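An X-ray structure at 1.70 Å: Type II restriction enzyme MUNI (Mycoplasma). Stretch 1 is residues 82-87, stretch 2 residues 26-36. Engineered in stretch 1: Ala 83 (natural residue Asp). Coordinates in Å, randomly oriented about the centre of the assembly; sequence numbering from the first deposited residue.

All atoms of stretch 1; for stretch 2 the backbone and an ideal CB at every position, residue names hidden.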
ATOM      1  N   PRO D  82     -10.695  -2.341 -10.023  1.00  7.69           N
ATOM      2  CA  PRO D  82      -9.382  -2.746 -10.533  1.00  7.69           C
ATOM      3  C   PRO D  82      -9.218  -2.328 -11.989  1.00  7.69           C
ATOM      4  O   PRO D  82     -10.202  -2.204 -12.713  1.00  7.69           O
ATOM      5  CB  PRO D  82      -9.404  -4.263 -10.405  1.00  7.69           C
ATOM      6  CG  PRO D  82     -10.275  -4.498  -9.236  1.00  8.00           C
ATOM      7  CD  PRO D  82     -11.425  -3.508  -9.483  1.00  7.69           C
ATOM      8  N   ALA D  83      -7.975  -2.121 -12.412  1.00  8.05           N
ATOM      9  CA  ALA D  83      -7.682  -1.753 -13.800  1.00  7.69           C
ATOM     10  C   ALA D  83      -8.122  -2.883 -14.742  1.00  8.90           C
ATOM     11  O   ALA D  83      -8.596  -2.633 -15.854  1.00  7.69           O
ATOM     12  CB  ALA D  83      -6.194  -1.504 -13.972  1.00  9.98           C
ATOM     13  N   PHE D  84      -7.963  -4.125 -14.293  1.00  7.69           N
ATOM     14  CA  PHE D  84      -8.360  -5.268 -15.126  1.00  7.85           C
ATOM     15  C   PHE D  84      -8.519  -6.527 -14.284  1.00  7.69           C
ATOM     16  O   PHE D  84      -8.236  -6.524 -13.089  1.00  7.69           O
ATOM     17  CB  PHE D  84      -7.305  -5.498 -16.242  1.00  7.69           C
ATOM     18  CG  PHE D  84      -5.957  -6.013 -15.754  1.00  7.96           C
ATOM     19  CD1 PHE D  84      -5.678  -7.387 -15.713  1.00  7.69           C
ATOM     20  CD2 PHE D  84      -4.953  -5.131 -15.350  1.00  7.69           C
ATOM     21  CE1 PHE D  84      -4.436  -7.846 -15.289  1.00  7.69           C
ATOM     22  CE2 PHE D  84      -3.709  -5.589 -14.919  1.00  7.69           C
ATOM     23  CZ  PHE D  84      -3.452  -6.950 -14.892  1.00  7.69           C
ATOM     24  N   ALA D  85      -9.051  -7.577 -14.895  1.00  7.69           N
ATOM     25  CA  ALA D  85      -9.133  -8.873 -14.222  1.00  7.79           C
ATOM     26  C   ALA D  85      -9.030  -9.899 -15.319  1.00  7.69           C
ATOM     27  O   ALA D  85      -9.443  -9.646 -16.455  1.00  7.96           O
ATOM     28  CB  ALA D  85     -10.469  -9.068 -13.475  1.00  7.69           C
ATOM     29  N   ILE D  86      -8.480 -11.057 -14.971  1.00  7.76           N
ATOM     30  CA  ILE D  86      -8.385 -12.161 -15.918  1.00  7.69           C
ATOM     31  C   ILE D  86      -9.161 -13.316 -15.291  1.00  7.69           C
ATOM     32  O   ILE D  86      -8.847 -13.745 -14.173  1.00  7.69           O
ATOM     33  CB  ILE D  86      -6.934 -12.598 -16.151  1.00  7.69           C
ATOM     34  CG1 ILE D  86      -6.204 -11.493 -16.906  1.00  7.69           C
ATOM     35  CG2 ILE D  86      -6.904 -13.908 -16.957  1.00  7.73           C
ATOM     36  CD1 ILE D  86      -4.748 -11.710 -17.040  1.00  7.74           C
ATOM     37  N   GLU D  87     -10.184 -13.795 -15.996  1.00  7.69           N
ATOM     38  CA  GLU D  87     -10.967 -14.910 -15.460  1.00  8.53           C
ATOM     39  C   GLU D  87     -10.820 -16.163 -16.294  1.00  8.71           C
ATOM     40  O   GLU D  87     -10.777 -16.094 -17.527  1.00  7.69           O
ATOM     41  CB  GLU D  87     -12.472 -14.570 -15.414  1.00  8.54           C
ATOM     42  CG  GLU D  87     -13.336 -15.763 -14.921  1.00 10.79           C
ATOM     43  CD  GLU D  87     -14.792 -15.411 -14.709  1.00 15.49           C
ATOM     44  OE1 GLU D  87     -15.181 -14.253 -14.970  1.00 15.58           O
ATOM     45  OE2 GLU D  87     -15.555 -16.302 -14.276  1.00 16.95           O
ATOM     46  N   UNK D  26      -1.231  -2.335 -25.902  1.00  8.32           N
ATOM     47  CA  UNK D  26      -1.477  -1.947 -24.514  1.00  8.05           C
ATOM     48  C   UNK D  26      -1.913  -3.261 -23.836  1.00  7.69           C
ATOM     49  O   UNK D  26      -2.080  -4.282 -24.525  1.00  8.07           O
ATOM     50  CB  UNK D  26      -2.524  -0.838 -24.388  1.00  8.05           C
ATOM     51  N   UNK D  27      -2.070  -3.259 -22.517  1.00  7.69           N
ATOM     52  CA  UNK D  27      -2.409  -4.515 -21.828  1.00  7.90           C
ATOM     53  C   UNK D  27      -3.708  -5.143 -22.309  1.00  8.50           C
ATOM     54  O   UNK D  27      -3.830  -6.377 -22.404  1.00  7.71           O
ATOM     55  CB  UNK D  27      -2.505  -4.268 -20.321  1.00  7.90           C
ATOM     56  N   UNK D  28      -4.685  -4.299 -22.603  1.00  7.69           N
ATOM     57  CA  UNK D  28      -5.981  -4.779 -23.052  1.00  8.76           C
ATOM     58  C   UNK D  28      -5.993  -5.425 -24.431  1.00  7.69           C
ATOM     59  O   UNK D  28      -6.505  -6.556 -24.574  1.00  7.69           O
ATOM     60  CB  UNK D  28      -6.971  -3.613 -23.046  1.00  8.76           C
ATOM     61  N   UNK D  29      -5.461  -4.762 -25.456  1.00  7.69           N
ATOM     62  CA  UNK D  29      -5.538  -5.443 -26.756  1.00  7.95           C
ATOM     63  C   UNK D  29      -4.625  -6.674 -26.825  1.00  7.69           C
ATOM     64  O   UNK D  29      -4.943  -7.651 -27.499  1.00  7.69           O
ATOM     65  CB  UNK D  29      -5.170  -4.468 -27.876  1.00  7.95           C
ATOM     66  N   UNK D  30      -3.544  -6.657 -26.062  1.00  7.69           N
ATOM     67  CA  UNK D  30      -2.619  -7.788 -26.008  1.00  8.05           C
ATOM     68  C   UNK D  30      -3.323  -9.003 -25.372  1.00  7.99           C
ATOM     69  O   UNK D  30      -3.331 -10.107 -25.944  1.00  7.69           O
ATOM     70  CB  UNK D  30      -1.361  -7.417 -25.220  1.00  8.05           C
ATOM     71  N   UNK D  31      -3.936  -8.823 -24.203  1.00  7.69           N
ATOM     72  CA  UNK D  31      -4.586  -9.979 -23.602  1.00  7.69           C
ATOM     73  C   UNK D  31      -5.850 -10.391 -24.351  1.00  8.29           C
ATOM     74  O   UNK D  31      -6.153 -11.586 -24.418  1.00  7.69           O
ATOM     75  CB  UNK D  31      -4.925  -9.682 -22.140  1.00  7.69           C
ATOM     76  N   UNK D  32      -6.596  -9.429 -24.897  1.00  7.69           N
ATOM     77  CA  UNK D  32      -7.793  -9.791 -25.661  1.00  8.33           C
ATOM     78  C   UNK D  32      -7.376 -10.647 -26.851  1.00  8.72           C
ATOM     79  O   UNK D  32      -8.044 -11.629 -27.187  1.00  8.00           O
ATOM     80  CB  UNK D  32      -8.551  -8.546 -26.126  1.00  8.33           C
ATOM     81  N   UNK D  33      -6.269 -10.299 -27.493  1.00  7.69           N
ATOM     82  CA  UNK D  33      -5.844 -11.100 -28.637  1.00  7.69           C
ATOM     83  C   UNK D  33      -5.414 -12.499 -28.216  1.00  7.93           C
ATOM     84  O   UNK D  33      -5.837 -13.502 -28.803  1.00  7.69           O
ATOM     85  CB  UNK D  33      -4.698 -10.403 -29.374  1.00  7.69           C
ATOM     86  N   UNK D  34      -4.568 -12.563 -27.198  1.00  8.18           N
ATOM     87  CA  UNK D  34      -4.031 -13.842 -26.753  1.00  7.69           C
ATOM     88  C   UNK D  34      -5.078 -14.764 -26.115  1.00  8.22           C
ATOM     89  O   UNK D  34      -4.876 -15.996 -25.992  1.00  7.93           O
ATOM     90  CB  UNK D  34      -2.899 -13.593 -25.754  1.00  7.69           C
ATOM     91  N   UNK D  35      -6.206 -14.190 -25.729  1.00  7.69           N
ATOM     92  CA  UNK D  35      -7.274 -15.005 -25.156  1.00  8.39           C
ATOM     93  C   UNK D  35      -8.319 -15.439 -26.180  1.00  8.22           C
ATOM     94  O   UNK D  35      -9.262 -16.169 -25.835  1.00  7.69           O
ATOM     95  CB  UNK D  35      -7.961 -14.232 -24.028  1.00  8.39           C
ATOM     96  N   UNK D  36      -8.176 -15.016 -27.435  1.00  7.69           N
ATOM     97  CA  UNK D  36      -9.176 -15.373 -28.456  1.00  8.49           C
ATOM     98  C   UNK D  36      -9.394 -16.868 -28.584  1.00  7.69           C
ATOM     99  O   UNK D  36      -8.452 -17.623 -28.791  1.00  8.45           O
ATOM    100  CB  UNK D  36      -8.756 -14.813 -29.816  1.00  8.49           C
TER

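Stretch 2 runs as a helix from 27 to 34, nearly parallel to strand 84-87 (10° between directions, axes 10.8 Å apart at closest approach). The gap is too wide for backbone contact and must be filled by side chains.

Position 26 precedes the first helical turn, and its phi/psi of -138/173 is extended. With stretch 1 out of reach, a small polar residue able to cap the helix, such as Ser, Thr, Asp or Asn, would suit. It is Asn 26, whose OD1 accepts from N of residue 29 at 2.9 Å, the capping bond.

At position 27 CA-to-CB points toward stretch 1, yet no atom there lies within 5.5 Å of the ideal CB. The ring of Phe 84 is what stretch 1 offers, so a long apolar side chain, Leu, Met, Ile or Phe, is expected. Leu 27 fills the space: its CD1 lies 3.7 Å from Phe 84 CE2, and its CD2 sits over the face of the Phe 84 ring, 3.9 Å from the centroid, in a CH-pi contact.

At position 28 CB points sideways, but the carbonyl of Ala 83, an engineered residue (Asp in the natural sequence), is an acceptor at a distance only a long side chain could span. Lys, Arg or Tyr could bring a donor. Tyr 28, with chi1 in m, extends along the gap and donates from OH to Ala 83 O at 2.7 Å; the oxygen lies near the plane of the ring, at its edge. On the way the ring passes Phe 84, with CE2 of Tyr 28 4.0 Å from Phe 84 CB.

Positions 29 and 30 meet nothing of stretch 1, and many helix-compatible residues would do. Asn 29 bonds back to the start of the helix, its OD1 accepting from Asn 26 N at 2.8 Å; Val 30 makes no contact across the gap.

Position 31 points toward stretch 1 again, one turn after 27. Its ideal CB is 5.5 Å from Ile 86 CD1, leaving room for a large apolar group: Leu, Met or an aromatic. In Phe 31 the ring presents a face to Ile 86, whose CD1 stands 4.2 Å from the centroid, a second CH-pi contact.

Positions 32, 33 and 34 offer stretch 1 no contact, and the visible atoms set little preference beyond helical backbone angles. They are Asn 32, Ala 33 and Val 34.

Position 35 points toward stretch 1, with phi/psi -95/-2. Reaching the CG2 methyl of Ile 86 from so distant a CB calls for a long apolar side chain, Met or an aromatic. Phe 35 does so with its ring tip, CZ lying 3.6 Å from Ile 86 CG2; Ile 86 thus meets Phe 31 and Phe 35.

Position 36 is out of reach, and a polar residue is reasonable. It is Glu 36, which touches a crystal neighbour.

Stretch 2 (26-36) NLYNVFNAVFE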
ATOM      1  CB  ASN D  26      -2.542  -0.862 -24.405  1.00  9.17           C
ATOM      2  CG  ASN D  26      -3.829  -1.231 -25.101  1.00 10.82           C
ATOM      3  OD1 ASN D  26      -4.511  -2.173 -24.704  1.00 11.15           O
ATOM      4  ND2 ASN D  26      -4.170  -0.484 -26.155  1.00 11.25           N
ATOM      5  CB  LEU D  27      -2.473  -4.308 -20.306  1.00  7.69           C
ATOM      6  CG  LEU D  27      -2.734  -5.566 -19.452  1.00  7.69           C
ATOM      7  CD1 LEU D  27      -1.938  -5.413 -18.143  1.00  8.35           C
ATOM      8  CD2 LEU D  27      -4.229  -5.762 -19.167  1.00  7.71           C
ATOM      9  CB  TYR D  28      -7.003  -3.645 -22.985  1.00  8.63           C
ATOM     10  CG  TYR D  28      -7.029  -3.013 -21.620  1.00 10.97           C
ATOM     11  CD1 TYR D  28      -6.283  -1.854 -21.334  1.00 14.65           C
ATOM     12  CD2 TYR D  28      -7.756  -3.593 -20.597  1.00 12.25           C
ATOM     13  CE1 TYR D  28      -6.282  -1.305 -20.030  1.00 15.07           C
ATOM     14  CE2 TYR D  28      -7.765  -3.062 -19.324  1.00 11.12           C
ATOM     15  CZ  TYR D  28      -7.035  -1.932 -19.039  1.00 14.46           C
ATOM     16  OH  TYR D  28      -7.060  -1.463 -17.745  1.00 15.87           O
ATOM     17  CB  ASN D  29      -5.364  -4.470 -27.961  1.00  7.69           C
ATOM     18  CG  ASN D  29      -4.021  -3.749 -28.007  1.00  7.69           C
ATOM     19  OD1 ASN D  29      -3.116  -3.990 -27.219  1.00  9.91           O
ATOM     20  ND2 ASN D  29      -3.892  -2.853 -28.987  1.00 10.70           N
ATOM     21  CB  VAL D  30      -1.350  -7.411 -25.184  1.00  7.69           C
ATOM     22  CG1 VAL D  30      -0.597  -8.656 -24.686  1.00  7.69           C
ATOM     23  CG2 VAL D  30      -0.417  -6.538 -26.047  1.00  7.69           C
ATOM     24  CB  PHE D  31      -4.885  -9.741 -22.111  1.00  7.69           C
ATOM     25  CG  PHE D  31      -3.730 -10.102 -21.215  1.00  7.69           C
ATOM     26  CD1 PHE D  31      -2.998  -9.120 -20.547  1.00  7.69           C
ATOM     27  CD2 PHE D  31      -3.344 -11.441 -21.072  1.00  7.69           C
ATOM     28  CE1 PHE D  31      -1.915  -9.467 -19.759  1.00  8.17           C
ATOM     29  CE2 PHE D  31      -2.250 -11.789 -20.281  1.00  7.69           C
ATOM     30  CZ  PHE D  31      -1.538 -10.798 -19.624  1.00  7.69           C
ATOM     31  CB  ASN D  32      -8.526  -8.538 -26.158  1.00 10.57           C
ATOM     32  CG  ASN D  32      -9.335  -7.874 -25.071  1.00 11.75           C
ATOM     33  OD1 ASN D  32      -9.572  -6.654 -25.097  1.00 15.10           O
ATOM     34  ND2 ASN D  32      -9.809  -8.669 -24.127  1.00 12.06           N
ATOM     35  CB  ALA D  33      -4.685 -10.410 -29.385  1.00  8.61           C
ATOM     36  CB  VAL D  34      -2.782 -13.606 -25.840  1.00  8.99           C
ATOM     37  CG1 VAL D  34      -3.145 -13.547 -24.338  1.00  7.71           C
ATOM     38  CG2 VAL D  34      -1.778 -14.695 -26.116  1.00  7.69           C
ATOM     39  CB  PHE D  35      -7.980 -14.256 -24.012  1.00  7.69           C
ATOM     40  CG  PHE D  35      -7.146 -14.108 -22.755  1.00  8.16           C
ATOM     41  CD1 PHE D  35      -7.556 -13.216 -21.746  1.00  7.91           C
ATOM     42  CD2 PHE D  35      -5.998 -14.872 -22.546  1.00  7.69           C
ATOM     43  CE1 PHE D  35      -6.835 -13.099 -20.563  1.00  7.69           C
ATOM     44  CE2 PHE D  35      -5.272 -14.762 -21.364  1.00  7.69           C
ATOM     45  CZ  PHE D  35      -5.698 -13.865 -20.365  1.00  7.69           C
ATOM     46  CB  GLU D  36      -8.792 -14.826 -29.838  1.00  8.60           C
ATOM     47  CG  GLU D  36      -8.941 -13.314 -29.941  1.00  9.79           C
ATOM     48  CD  GLU D  36      -8.483 -12.771 -31.285  1.00 13.24           C
ATOM     49  OE1 GLU D  36      -8.181 -11.557 -31.358  1.00 14.71           O
ATOM     50  OE2 GLU D  36      -8.429 -13.537 -32.282  1.00 12.98           O
TER
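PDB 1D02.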